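Scyllo-inositol 2-dehydrogenase (NADP(+)) IolW (Bacillus subtilis subsp. subtilis, PDB 3GDO) catalyses the reversible, NADPH-dependent reduction of scyllo-inosose to scyllo-inositol and does not accept NADH in place of NADPH. Local coordinates at residues L132-L137 with S246-Y251; S180-Q185 with G236-I241; R307-S312 with A317-T322. All blocks are in the same frame, centred on the assembly; numbering follows the deposited sequence.

Interaction 1 (L132-L137 with S246-Y251); sequences LTIKKL and SSFIKY
Leu137 sets its CD1 methyl over one face of the Phe248 ring, 3.6 Å from the ring centroid and only 15° off the ring normal, a CH-pi contact of nearly upright geometry. The methyl stands slightly toward the CD1-CE1 side of the ring, and the two side chains meet at about a right angle.

The remaining contacts are purely apolar and come at the same ring obliquely. Ile134 brings CG1 to 3.8 Å from Phe248 CD2, and Thr133 offers its methyl CG2 at 4.0 Å from Phe248 CZ. Phe248 can reach all three because its CG lies anti to the backbone N (chi1 -169°), which carries the ring straight out from the strand to the helix. Positions 133, 134 and 137 share one face of helix 129-139, which lies against a face of the large, mostly antiparallel sheet of the C-terminal domain, the second domain of Gfo/Idh/MocA oxidoreductases. The helical segment 132-137 and strand 246-250 run antiparallel, at 169°, with axes 11.1 Å apart, a gap that the Phe248 ring spans. Leu282 of the adjacent strand 280-286 and Ile295 of strand 289-295 also pack on Phe248.

Among the polar groups, Thr133 finds its partners outside the helix-strand pair: it turns its methyl to the ring while OG1 bonds back to Asn129 O and accepts from Val298 N. At the end of the strand segment, Lys250 NZ is held by Tyr251 O, at 2.9 Å, and by a salt bridge with Asp274.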
loop_
_atom_site.group_PDB
_atom_site.type_symbol
_atom_site.label_atom_id
_atom_site.label_comp_id
_atom_site.label_asym_id
_atom_site.label_seq_id
_atom_site.Cartn_x
_atom_site.Cartn_y
_atom_site.Cartn_z
ATOM N N LEU B 132 17.541 -9.800 4.863
ATOM C CA LEU B 132 18.159 -10.879 5.595
ATOM C C LEU B 132 17.410 -11.080 6.898
ATOM O O LEU B 132 17.181 -12.226 7.304
ATOM C CB LEU B 132 19.653 -10.604 5.856
ATOM C CG LEU B 132 20.576 -10.821 4.638
ATOM C CD1 LEU B 132 22.022 -10.604 5.071
ATOM C CD2 LEU B 132 20.378 -12.225 3.972
ATOM N N THR B 133 17.038 -9.965 7.532
ATOM C CA THR B 133 16.296 -9.992 8.802
ATOM C C THR B 133 14.966 -10.738 8.651
ATOM O O THR B 133 14.691 -11.662 9.421
ATOM C CB THR B 133 16.086 -8.584 9.317
ATOM O OG1 THR B 133 17.356 -7.923 9.355
ATOM C CG2 THR B 133 15.378 -8.564 10.708
ATOM N N ILE B 134 14.168 -10.344 7.655
ATOM C CA ILE B 134 12.975 -11.097 7.218
ATOM C C ILE B 134 13.164 -12.620 6.996
ATOM O O ILE B 134 12.371 -13.437 7.514
ATOM C CB ILE B 134 12.336 -10.442 5.967
ATOM C CG1 ILE B 134 11.700 -9.074 6.325
ATOM C CG2 ILE B 134 11.313 -11.392 5.278
ATOM C CD1 ILE B 134 11.645 -8.069 5.074
ATOM N N LYS B 135 14.167 -13.006 6.211
ATOM C CA LYS B 135 14.476 -14.443 6.051
ATOM C C LYS B 135 14.806 -15.125 7.396
ATOM O O LYS B 135 14.409 -16.256 7.641
ATOM C CB LYS B 135 15.616 -14.661 5.052
ATOM C CG LYS B 135 15.143 -14.612 3.605
ATOM C CD LYS B 135 16.283 -14.819 2.609
ATOM C CE LYS B 135 16.887 -16.224 2.720
ATOM N NZ LYS B 135 17.671 -16.525 1.515
ATOM N N LYS B 136 15.520 -14.425 8.265
ATOM C CA LYS B 136 15.806 -14.976 9.585
ATOM C C LYS B 136 14.522 -15.150 10.441
ATOM O O LYS B 136 14.327 -16.205 11.080
ATOM C CB LYS B 136 16.848 -14.129 10.299
ATOM C CG LYS B 136 17.479 -14.827 11.483
ATOM C CD LYS B 136 18.261 -13.846 12.318
ATOM C CE LYS B 136 19.285 -14.558 13.192
ATOM N NZ LYS B 136 19.491 -13.770 14.443
ATOM N N LEU B 137 13.636 -14.149 10.417
ATOM C CA LEU B 137 12.371 -14.268 11.122
ATOM C C LEU B 137 11.515 -15.392 10.561
ATOM O O LEU B 137 10.861 -16.114 11.327
ATOM C CB LEU B 137 11.585 -12.960 11.102
ATOM C CG LEU B 137 12.176 -11.814 11.897
ATOM C CD1 LEU B 137 11.525 -10.505 11.468
ATOM C CD2 LEU B 137 12.030 -12.060 13.411
ATOM N N SER B 246 1.439 -12.710 13.515
ATOM C CA SER B 246 2.418 -11.652 13.633
ATOM C C SER B 246 2.481 -10.776 12.382
ATOM O O SER B 246 2.033 -11.178 11.300
ATOM C CB SER B 246 3.786 -12.265 13.919
ATOM O OG SER B 246 4.055 -13.277 12.969
ATOM N N SER B 247 3.035 -9.584 12.579
ATOM C CA SER B 247 3.256 -8.551 11.570
ATOM C C SER B 247 4.665 -8.021 11.765
ATOM O O SER B 247 5.121 -7.825 12.932
ATOM C CB SER B 247 2.321 -7.369 11.803
ATOM O OG SER B 247 1.004 -7.619 11.385
ATOM N N PHE B 248 5.354 -7.778 10.653
ATOM C CA PHE B 248 6.672 -7.130 10.680
ATOM C C PHE B 248 6.570 -5.848 9.889
ATOM O O PHE B 248 6.159 -5.871 8.716
ATOM C CB PHE B 248 7.748 -8.054 10.094
ATOM C CG PHE B 248 9.171 -7.572 10.316
ATOM C CD1 PHE B 248 9.674 -7.411 11.611
ATOM C CD2 PHE B 248 10.007 -7.299 9.224
ATOM C CE1 PHE B 248 10.977 -6.968 11.829
ATOM C CE2 PHE B 248 11.314 -6.856 9.412
ATOM C CZ PHE B 248 11.817 -6.689 10.728
ATOM N N ILE B 249 6.877 -4.715 10.523
ATOM C CA ILE B 249 6.782 -3.404 9.837
ATOM C C ILE B 249 8.111 -2.732 9.975
ATOM O O ILE B 249 8.617 -2.602 11.096
ATOM C CB ILE B 249 5.758 -2.439 10.438
ATOM C CG1 ILE B 249 4.354 -3.068 10.617
ATOM C CG2 ILE B 249 5.747 -1.106 9.634
ATOM C CD1 ILE B 249 3.718 -3.516 9.398
ATOM N N LYS B 250 8.706 -2.313 8.861
ATOM C CA LYS B 250 10.047 -1.736 8.935
ATOM C C LYS B 250 10.262 -0.608 7.944
ATOM O O LYS B 250 9.842 -0.719 6.770
ATOM C CB LYS B 250 11.105 -2.838 8.707
ATOM C CG LYS B 250 12.546 -2.309 8.861
ATOM C CD LYS B 250 13.614 -3.444 8.734
ATOM C CE LYS B 250 15.027 -2.901 8.981
ATOM N NZ LYS B 250 15.306 -1.549 8.251
ATOM N N TYR B 251 10.939 0.441 8.406
ATOM C CA TYR B 251 11.370 1.559 7.558
ATOM C C TYR B 251 12.862 1.448 7.179
ATOM O O TYR B 251 13.629 0.759 7.831
ATOM C CB TYR B 251 11.179 2.901 8.275
ATOM C CG TYR B 251 9.746 3.319 8.590
ATOM C CD1 TYR B 251 9.181 4.430 7.942
ATOM C CD2 TYR B 251 8.979 2.615 9.517
ATOM C CE1 TYR B 251 7.873 4.853 8.199
ATOM C CE2 TYR B 251 7.644 3.027 9.817
ATOM C CZ TYR B 251 7.115 4.156 9.144
ATOM O OH TYR B 251 5.858 4.593 9.410
#

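Interaction 2 (S180-Q185 with G236-I241); sequences SHIIDQ and GPRYQI
The flat groups of Tyr239 and Gln185 meet at an edge: Gln185 OE1 lies near the plane of the tyrosine ring at its hydroxyl end, with the amide and ring planes 33° apart. Tyr239 OH donates to Gln185 OE1 at 2.7 Å; the C=O...donor angle is 117°, and the hydroxyl is tilted 16° from the carbonyl plane. The Arg238 guanidinium is approached obliquely by Ile182, whose CG2 is 3.8 Å from Arg238 NH2, while Tyr153 makes a cation-pi contact with this arginine.

A water ties the three polar side chains together. It accepts from Gln185 NE2 at 2.9 Å and from Arg238 NH2 at 2.8 Å, and donates to Tyr239 OH at 3.0 Å. The tyrosine hydroxyl also receives a weak bond from Arg238 NE at 3.3 Å. Both ends of the Gln185 amide are thus engaged, NE2 having a further acceptor in Arg125 O, which fixes the amide's rotation. A leucine in place of Gln185 would probably leave the hydroxyl of Tyr239 without its acceptor and the water without one of its donors.

The ends of both side chains, that of Arg238 extended from CG to NE, come up to helix 174-190; Arg238 and Tyr239 together face Lys250 on the neighbouring strand, a classic beta bulge where strand 239-243 begins.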
loop_
_atom_site.group_PDB
_atom_site.type_symbol
_atom_site.label_atom_id
_atom_site.label_comp_id
_atom_site.label_asym_id
_atom_site.label_seq_id
_atom_site.Cartn_x
_atom_site.Cartn_y
_atom_site.Cartn_z
ATOM N N SER B 180 12.717 -4.273 -10.026
ATOM C CA SER B 180 13.398 -5.558 -10.212
ATOM C C SER B 180 13.936 -6.113 -8.887
ATOM O O SER B 180 13.785 -7.293 -8.589
ATOM C CB SER B 180 14.469 -5.487 -11.326
ATOM O OG SER B 180 15.519 -4.607 -11.005
ATOM N N HIS B 181 14.482 -5.250 -8.050
ATOM C CA HIS B 181 15.004 -5.685 -6.747
ATOM C C HIS B 181 13.944 -6.289 -5.805
ATOM O O HIS B 181 14.217 -7.271 -5.105
ATOM C CB HIS B 181 15.636 -4.512 -6.018
ATOM C CG HIS B 181 16.919 -4.034 -6.614
ATOM N ND1 HIS B 181 18.051 -4.820 -6.684
ATOM C CD2 HIS B 181 17.262 -2.828 -7.132
ATOM C CE1 HIS B 181 19.039 -4.118 -7.220
ATOM N NE2 HIS B 181 18.577 -2.914 -7.522
ATOM N N ILE B 182 12.771 -5.667 -5.726
ATOM C CA ILE B 182 11.777 -6.109 -4.742
ATOM C C ILE B 182 10.902 -7.235 -5.301
ATOM O O ILE B 182 10.360 -8.046 -4.550
ATOM C CB ILE B 182 10.971 -4.890 -4.149
ATOM C CG1 ILE B 182 10.253 -4.085 -5.245
ATOM C CG2 ILE B 182 11.930 -3.954 -3.386
ATOM C CD1 ILE B 182 9.207 -3.048 -4.640
ATOM N N ILE B 183 10.824 -7.302 -6.638
ATOM C CA ILE B 183 10.249 -8.442 -7.335
ATOM C C ILE B 183 11.110 -9.698 -7.080
ATOM O O ILE B 183 10.587 -10.772 -6.770
ATOM C CB ILE B 183 10.139 -8.157 -8.841
ATOM C CG1 ILE B 183 9.002 -7.169 -9.112
ATOM C CG2 ILE B 183 9.915 -9.467 -9.663
ATOM C CD1 ILE B 183 9.014 -6.608 -10.584
ATOM N N ASP B 184 12.423 -9.556 -7.177
ATOM C CA ASP B 184 13.328 -10.698 -6.996
ATOM C C ASP B 184 13.160 -11.256 -5.588
ATOM O O ASP B 184 13.115 -12.501 -5.371
ATOM C CB ASP B 184 14.804 -10.295 -7.237
ATOM C CG ASP B 184 15.796 -11.451 -6.947
ATOM O OD1 ASP B 184 15.843 -12.406 -7.751
ATOM O OD2 ASP B 184 16.535 -11.412 -5.909
ATOM N N GLN B 185 13.063 -10.338 -4.626
ATOM C CA GLN B 185 12.919 -10.724 -3.226
ATOM C C GLN B 185 11.635 -11.525 -3.050
ATOM O O GLN B 185 11.621 -12.580 -2.391
ATOM C CB GLN B 185 12.884 -9.488 -2.347
ATOM C CG GLN B 185 14.259 -8.845 -2.182
ATOM C CD GLN B 185 14.269 -7.641 -1.239
ATOM O OE1 GLN B 185 13.239 -7.037 -0.966
ATOM N NE2 GLN B 185 15.439 -7.304 -0.732
ATOM N N GLY B 236 6.784 5.781 3.632
ATOM C CA GLY B 236 6.198 5.017 4.719
ATOM C C GLY B 236 7.112 3.834 4.966
ATOM O O GLY B 236 8.251 3.834 4.529
ATOM N N PRO B 237 6.625 2.808 5.656
ATOM C CA PRO B 237 7.444 1.607 5.772
ATOM C C PRO B 237 7.839 0.994 4.400
ATOM O O PRO B 237 7.055 1.037 3.411
ATOM C CB PRO B 237 6.528 0.631 6.469
ATOM C CG PRO B 237 5.311 1.383 6.890
ATOM C CD PRO B 237 5.286 2.672 6.248
ATOM N N ARG B 238 9.072 0.508 4.337
ATOM C CA ARG B 238 9.583 -0.280 3.192
ATOM C C ARG B 238 8.838 -1.622 3.155
ATOM O O ARG B 238 8.309 -2.009 2.106
ATOM C CB ARG B 238 11.092 -0.495 3.286
ATOM C CG ARG B 238 11.650 -1.363 2.125
ATOM C CD ARG B 238 13.163 -1.237 1.987
ATOM N NE ARG B 238 13.745 -2.166 0.991
ATOM C CZ ARG B 238 14.076 -1.848 -0.266
ATOM N NH1 ARG B 238 13.839 -0.615 -0.757
ATOM N NH2 ARG B 238 14.649 -2.777 -1.051
ATOM N N TYR B 239 8.771 -2.298 4.298
ATOM C CA TYR B 239 8.057 -3.586 4.443
ATOM C C TYR B 239 6.904 -3.531 5.421
ATOM O O TYR B 239 7.039 -3.047 6.538
ATOM C CB TYR B 239 8.993 -4.739 4.905
ATOM C CG TYR B 239 10.160 -4.958 3.959
ATOM C CD1 TYR B 239 10.017 -5.786 2.835
ATOM C CD2 TYR B 239 11.359 -4.293 4.143
ATOM C CE1 TYR B 239 11.060 -5.971 1.940
ATOM C CE2 TYR B 239 12.406 -4.462 3.240
ATOM C CZ TYR B 239 12.239 -5.298 2.135
ATOM O OH TYR B 239 13.268 -5.466 1.224
ATOM N N GLN B 240 5.792 -4.104 5.003
ATOM C CA GLN B 240 4.701 -4.422 5.893
ATOM C C GLN B 240 4.283 -5.831 5.562
ATOM O O GLN B 240 3.734 -6.122 4.450
ATOM C CB GLN B 240 3.508 -3.454 5.701
ATOM C CG GLN B 240 3.856 -1.977 5.934
ATOM C CD GLN B 240 2.744 -1.002 5.507
ATOM O OE1 GLN B 240 1.686 -0.935 6.118
ATOM N NE2 GLN B 240 3.015 -0.221 4.463
ATOM N N ILE B 241 4.508 -6.717 6.529
ATOM C CA ILE B 241 4.251 -8.132 6.308
ATOM C C ILE B 241 3.344 -8.717 7.385
ATOM O O ILE B 241 3.696 -8.655 8.573
ATOM C CB ILE B 241 5.572 -8.939 6.288
ATOM C CG1 ILE B 241 6.615 -8.301 5.365
ATOM C CG2 ILE B 241 5.286 -10.400 5.866
ATOM C CD1 ILE B 241 8.016 -8.954 5.471
HETATM O O HOH W 1 16.026 -4.717 0.487
#

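Interaction 3 (R307-S312 with A317-T322)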
loop_
_atom_site.group_PDB
_atom_site.type_symbol
_atom_site.label_atom_id
_atom_site.label_comp_id
_atom_site.label_asym_id
_atom_site.label_seq_id
_atom_site.Cartn_x
_atom_site.Cartn_y
_atom_site.Cartn_z
ATOM N N ARG B 307 31.291 -14.767 -2.584
ATOM C CA ARG B 307 31.842 -15.996 -1.994
ATOM C C ARG B 307 31.118 -17.206 -2.575
ATOM O O ARG B 307 31.730 -18.256 -2.830
ATOM C CB ARG B 307 31.716 -15.987 -0.485
ATOM C CG ARG B 307 32.555 -14.937 0.190
ATOM C CD ARG B 307 32.319 -14.950 1.712
ATOM N NE ARG B 307 33.306 -14.104 2.382
ATOM C CZ ARG B 307 33.032 -13.133 3.245
ATOM N NH1 ARG B 307 31.794 -12.883 3.625
ATOM N NH2 ARG B 307 34.023 -12.449 3.795
ATOM N N LYS B 308 29.826 -17.051 -2.828
ATOM C CA LYS B 308 29.049 -18.132 -3.418
ATOM C C LYS B 308 29.382 -18.373 -4.888
ATOM O O LYS B 308 29.501 -19.530 -5.297
ATOM C CB LYS B 308 27.548 -17.951 -3.189
ATOM C CG LYS B 308 27.004 -18.760 -2.010
ATOM C CD LYS B 308 26.059 -17.945 -1.106
ATOM C CE LYS B 308 24.916 -18.821 -0.565
ATOM N NZ LYS B 308 25.353 -20.042 0.184
ATOM N N ILE B 309 29.541 -17.305 -5.672
ATOM C CA ILE B 309 29.973 -17.436 -7.053
ATOM C C ILE B 309 31.328 -18.206 -7.124
ATOM O O ILE B 309 31.502 -19.087 -7.952
ATOM C CB ILE B 309 30.109 -16.038 -7.765
ATOM C CG1 ILE B 309 28.737 -15.385 -8.011
ATOM C CG2 ILE B 309 30.929 -16.139 -9.091
ATOM C CD1 ILE B 309 27.932 -15.948 -9.205
ATOM N N ALA B 310 32.263 -17.853 -6.253
ATOM C CA ALA B 310 33.534 -18.555 -6.161
ATOM C C ALA B 310 33.336 -20.062 -5.883
ATOM O O ALA B 310 34.002 -20.913 -6.504
ATOM C CB ALA B 310 34.423 -17.910 -5.116
ATOM N N GLU B 311 32.395 -20.393 -5.000
ATOM C CA GLU B 311 32.058 -21.808 -4.719
ATOM C C GLU B 311 31.370 -22.527 -5.879
ATOM O O GLU B 311 31.600 -23.729 -6.055
ATOM C CB GLU B 311 31.356 -21.982 -3.363
ATOM C CG GLU B 311 32.291 -21.533 -2.212
ATOM C CD GLU B 311 31.667 -21.492 -0.820
ATOM O OE1 GLU B 311 30.429 -21.533 -0.703
ATOM O OE2 GLU B 311 32.439 -21.402 0.181
ATOM N N SER B 312 30.579 -21.820 -6.701
ATOM C CA SER B 312 30.052 -22.422 -7.928
ATOM C C SER B 312 31.147 -22.730 -8.949
ATOM O O SER B 312 31.122 -23.777 -9.579
ATOM C CB SER B 312 29.008 -21.539 -8.613
ATOM O OG SER B 312 27.903 -21.313 -7.752
ATOM N N ALA B 317 29.120 -26.046 -6.543
ATOM C CA ALA B 317 27.927 -25.642 -5.756
ATOM C C ALA B 317 26.918 -24.832 -6.577
ATOM O O ALA B 317 27.277 -24.133 -7.527
ATOM C CB ALA B 317 28.330 -24.855 -4.528
ATOM N N ALA B 318 25.646 -24.945 -6.210
ATOM C CA ALA B 318 24.570 -24.245 -6.918
ATOM C C ALA B 318 24.786 -22.732 -6.794
ATOM O O ALA B 318 25.347 -22.221 -5.784
ATOM C CB ALA B 318 23.185 -24.667 -6.344
ATOM N N LEU B 319 24.390 -22.025 -7.844
ATOM C CA LEU B 319 24.640 -20.563 -7.965
ATOM C C LEU B 319 23.807 -19.749 -6.986
ATOM O O LEU B 319 22.634 -20.099 -6.745
ATOM C CB LEU B 319 24.311 -20.093 -9.391
ATOM C CG LEU B 319 25.411 -20.320 -10.453
ATOM C CD1 LEU B 319 24.881 -20.051 -11.828
ATOM C CD2 LEU B 319 26.734 -19.502 -10.166
ATOM N N PRO B 320 24.367 -18.625 -6.466
ATOM C CA PRO B 320 23.605 -17.760 -5.545
ATOM C C PRO B 320 22.338 -17.129 -6.172
ATOM O O PRO B 320 21.318 -16.958 -5.469
ATOM C CB PRO B 320 24.607 -16.667 -5.177
ATOM C CG PRO B 320 25.553 -16.606 -6.354
ATOM C CD PRO B 320 25.690 -18.048 -6.782
ATOM N N VAL B 321 22.407 -16.798 -7.454
ATOM C CA VAL B 321 21.239 -16.359 -8.222
ATOM C C VAL B 321 21.395 -17.072 -9.554
ATOM O O VAL B 321 22.489 -17.068 -10.098
ATOM C CB VAL B 321 21.236 -14.808 -8.467
ATOM C CG1 VAL B 321 20.016 -14.409 -9.254
ATOM C CG2 VAL B 321 21.352 -13.961 -7.117
ATOM N N THR B 322 20.325 -17.629 -10.120
ATOM C CA THR B 322 20.442 -18.395 -11.360
ATOM C C THR B 322 19.845 -17.610 -12.515
ATOM O O THR B 322 19.085 -16.689 -12.298
ATOM C CB THR B 322 19.641 -19.753 -11.277
ATOM O OG1 THR B 322 18.244 -19.473 -11.142
ATOM C CG2 THR B 322 20.110 -20.642 -10.075
HETATM O O HOH W 2 27.426 -21.358 -4.426
#
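Ser312 reaches across to Ala317 with a direct hydrogen bond: Ser312 OG donates to Ala317 O at 2.9 Å. The hydroxyl approaches from above the carbonyl plane, 47° out of it, with a C=O...donor angle of 132°, so it is not aimed at a lone pair. The same oxygen takes a CA-H...O contact from Ser312 CA at 3.3 Å. With OG anti to the carbonyl carbon (chi1 -60°), the serine hydroxyl swings alongside its own helix toward the returning chain. A water adds a second bridge, donating to Lys308 O at 2.9 Å and to Ala318 O at 2.6 Å, and so connects a helix carbonyl to the loop. Weaker is the bond from Ala317 N to Glu311 O, long and bent.

These bonds hold the returning chain against the C-terminal part of helix 303-315, in the loop that joins this helix to helix 323-342 and doubles back beside the first. At its far end Thr322 takes the N-cap position, its side chain capping a backbone N of the following helix.

The apolar packing follows the loop outward. Leu319 lays CD2 against the serine, only 3.4 Å from Ser312 CB, tighter than usual for two carbons, and also meets Ile309 CD1. The Pro320 ring packs on the helix: its CG touches Ile309 CD1 at 3.8 Å, the two side chains crossing at about a right angle, while its CB rests against Lys308 CB. Only the root of Lys308 takes part, since its bent chain carries the amino group away from the loop. Ile309 also touches Tyr31 of strand 31-37, in the Rossmann domain, and Leu118 abuts Ser312.

How the interactions relate
Interactions 1 and 2 place two helices, 129-139 and 174-190, against the same sheet of the C-terminal domain. Their centres are about 11 Å apart, and their strands, 239-243 and 246-250, are consecutive and adjacent in that sheet, joined by probable backbone hydrogen bonds from Phe248 N to Ile241 O (2.8 Å) and from Lys250 N to Tyr239 O (3.0 Å). Ile134 of the first helix also packs on Tyr239 of interaction 2. Both contacts also border the second subunit. Interaction 3 stands apart, its centre about 25 Å from that of interaction 1 and about 24 Å from that of interaction 2; its own neighbours include strand 31-37 of the Rossmann domain.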